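PDB 6FF1: CsoZ, which probably acts as a copper metallochaperone in Staphylococcus aureus, binding the metal through a heavy-metal-associated domain and taking part in copper homeostasis. Local coordinates for residues E23-M28 against E57-D62. Numbering follows the deposited sequence.
Sequences ERISNM and EKEIYD
R24 and E59 join the two helices through a bidentate salt bridge, their side chains crossing at about a right angle. R24 CB already lies 3.5 Å from E59 OE2, with CG and CD passing the same oxygen at slightly longer range. Two successive bends, at chi2 and chi3, fold the arginine round this oxygen, bringing R24 NE to 2.9 Å from E59 OE2 in an almost straight N-H...O bond of 175°. That acceptor sits nearly in the guanidinium plane, whereas R24 NE meets E59 OE2 from 53° out of the carboxylate plane. R24 CZ lies 3.7 Å from both E59 OE1 and E59 OE2, facing the carboxylate evenly. Beyond it R24 NH2 reaches E59 OE1, also at 2.9 Å, on the syn side but tilted out of the carboxylate plane and with a more bent geometry. The grip is thus side-on, NE and NH2 each taking one oxygen, although the two flat groups are turned 56° apart. In E59, CG is trans to the backbone N, which places it beside I25 CG1, and the bend at chi2 turns the carboxylate to R24.

The helices, 15-26 and 53-62, are the pair packed on one face of the four-stranded antiparallel sheet in the ferredoxin-like βαββαβ fold of heavy-metal-associated domains. Deeper between them, I25 CD1 meets I60 CG1 at 3.9 Å, while I25 CG1 lies 4.2 Å from E59 CG, so the aliphatic part of the glutamate adjoins this buried pair. I25 also touches V31 and V34, and I60 touches I67, joining both helices to the sheet's outermost strands. E63 brings a second carboxylate close to E59 OE2, where the positive charge of R24 probably eases the repulsion.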
loop_
_atom_site.group_PDB
_atom_site.type_symbol
_atom_site.label_atom_id
_atom_site.label_comp_id
_atom_site.label_asym_id
_atom_site.label_seq_id
_atom_site.Cartn_x
_atom_site.Cartn_y
_atom_site.Cartn_z
ATOM N N GLU A 23 4.019 -3.279 -6.551
ATOM C CA GLU A 23 4.408 -4.668 -6.678
ATOM C C GLU A 23 4.647 -5.322 -5.324
ATOM O O GLU A 23 4.169 -6.428 -5.094
ATOM C CB GLU A 23 5.670 -4.765 -7.578
ATOM C CG GLU A 23 6.108 -6.170 -7.818
ATOM C CD GLU A 23 5.384 -6.885 -8.974
ATOM O OE1 GLU A 23 4.284 -6.442 -9.383
ATOM O OE2 GLU A 23 5.934 -7.900 -9.489
ATOM N N ARG A 24 5.374 -4.653 -4.459
ATOM C CA ARG A 24 5.673 -5.180 -3.142
ATOM C C ARG A 24 4.396 -5.430 -2.339
ATOM O O ARG A 24 4.261 -6.500 -1.723
ATOM C CB ARG A 24 6.640 -4.324 -2.381
ATOM C CG ARG A 24 8.044 -4.345 -2.934
ATOM C CD ARG A 24 8.804 -5.533 -2.377
ATOM N NE ARG A 24 8.946 -5.506 -0.948
ATOM C CZ ARG A 24 9.465 -6.466 -0.227
ATOM N NH1 ARG A 24 10.031 -7.516 -0.816
ATOM N NH2 ARG A 24 9.522 -6.390 1.091
ATOM N N ILE A 25 3.478 -4.467 -2.313
ATOM C CA ILE A 25 2.262 -4.690 -1.599
ATOM C C ILE A 25 1.433 -5.769 -2.278
ATOM O O ILE A 25 0.922 -6.711 -1.617
ATOM C CB ILE A 25 1.460 -3.410 -1.455
ATOM C CG1 ILE A 25 2.231 -2.395 -0.604
ATOM C CG2 ILE A 25 0.097 -3.709 -0.874
ATOM C CD1 ILE A 25 1.530 -1.045 -0.534
ATOM N N SER A 26 1.297 -5.734 -3.589
ATOM C CA SER A 26 0.457 -6.666 -4.300
ATOM C C SER A 26 0.921 -8.103 -4.070
ATOM O O SER A 26 0.109 -8.996 -4.043
ATOM C CB SER A 26 0.514 -6.445 -5.817
ATOM O OG SER A 26 -0.130 -5.241 -6.135
ATOM N N ASN A 27 2.199 -8.306 -3.994
ATOM C CA ASN A 27 2.764 -9.638 -3.861
ATOM C C ASN A 27 2.777 -10.217 -2.474
ATOM O O ASN A 27 3.094 -11.401 -2.286
ATOM C CB ASN A 27 4.141 -9.727 -4.502
ATOM C CG ASN A 27 4.062 -9.580 -6.048
ATOM O OD1 ASN A 27 2.998 -9.653 -6.640
ATOM N ND2 ASN A 27 5.181 -9.317 -6.629
ATOM N N MET A 28 2.347 -9.420 -1.489
ATOM C CA MET A 28 2.110 -9.982 -0.187
ATOM C C MET A 28 0.976 -10.986 -0.285
ATOM O O MET A 28 -0.038 -10.748 -0.922
ATOM C CB MET A 28 1.723 -8.872 0.792
ATOM C CG MET A 28 2.832 -7.920 1.044
ATOM S SD MET A 28 2.256 -6.517 2.048
ATOM C CE MET A 28 1.939 -7.250 3.544
ATOM N N GLU A 57 1.032 -1.556 5.959
ATOM C CA GLU A 57 1.628 -0.308 6.390
ATOM C C GLU A 57 3.115 -0.402 6.681
ATOM O O GLU A 57 3.866 0.508 6.390
ATOM C CB GLU A 57 0.844 0.268 7.579
ATOM C CG GLU A 57 -0.575 0.626 7.114
ATOM C CD GLU A 57 -1.410 1.257 8.146
ATOM O OE1 GLU A 57 -1.198 0.906 9.369
ATOM O OE2 GLU A 57 -2.215 2.130 7.750
ATOM N N LYS A 58 3.531 -1.534 7.239
ATOM C CA LYS A 58 4.928 -1.717 7.499
ATOM C C LYS A 58 5.722 -1.666 6.187
ATOM O O LYS A 58 6.813 -1.115 6.152
ATOM C CB LYS A 58 5.151 -3.031 8.221
ATOM C CG LYS A 58 6.616 -3.359 8.428
ATOM C CD LYS A 58 6.865 -4.622 9.240
ATOM C CE LYS A 58 8.336 -4.771 9.612
ATOM N NZ LYS A 58 9.204 -5.041 8.456
ATOM N N GLU A 59 5.196 -2.264 5.134
ATOM C CA GLU A 59 5.894 -2.203 3.846
ATOM C C GLU A 59 6.012 -0.786 3.329
ATOM O O GLU A 59 7.067 -0.382 2.824
ATOM C CB GLU A 59 5.202 -3.063 2.819
ATOM C CG GLU A 59 5.865 -3.052 1.451
ATOM C CD GLU A 59 7.289 -3.543 1.447
ATOM O OE1 GLU A 59 7.638 -4.437 2.230
ATOM O OE2 GLU A 59 8.111 -3.151 0.590
ATOM N N ILE A 60 4.949 -0.007 3.520
ATOM C CA ILE A 60 4.995 1.424 3.159
ATOM C C ILE A 60 6.104 2.118 3.877
ATOM O O ILE A 60 6.867 2.873 3.296
ATOM C CB ILE A 60 3.627 2.035 3.314
ATOM C CG1 ILE A 60 2.645 1.374 2.348
ATOM C CG2 ILE A 60 3.655 3.550 3.145
ATOM C CD1 ILE A 60 1.159 1.708 2.621
ATOM N N TYR A 61 6.157 1.928 5.197
ATOM C CA TYR A 61 7.190 2.522 5.995
ATOM C C TYR A 61 8.590 2.011 5.642
ATOM O O TYR A 61 9.569 2.772 5.621
ATOM C CB TYR A 61 6.907 2.331 7.502
ATOM C CG TYR A 61 6.090 3.455 8.043
ATOM C CD1 TYR A 61 4.761 3.556 7.720
ATOM C CD2 TYR A 61 6.657 4.454 8.779
ATOM C CE1 TYR A 61 4.018 4.632 8.140
ATOM C CE2 TYR A 61 5.898 5.526 9.233
ATOM C CZ TYR A 61 4.599 5.623 8.861
ATOM O OH TYR A 61 3.808 6.698 9.217
ATOM N N ASP A 62 8.694 0.720 5.383
ATOM C CA ASP A 62 10.001 0.154 5.017
ATOM C C ASP A 62 10.579 0.742 3.749
ATOM O O ASP A 62 11.801 0.824 3.577
ATOM C CB ASP A 62 9.914 -1.366 4.888
ATOM C CG ASP A 62 9.791 -2.067 6.235
ATOM O OD1 ASP A 62 9.981 -1.416 7.292
ATOM O OD2 ASP A 62 9.495 -3.261 6.185
#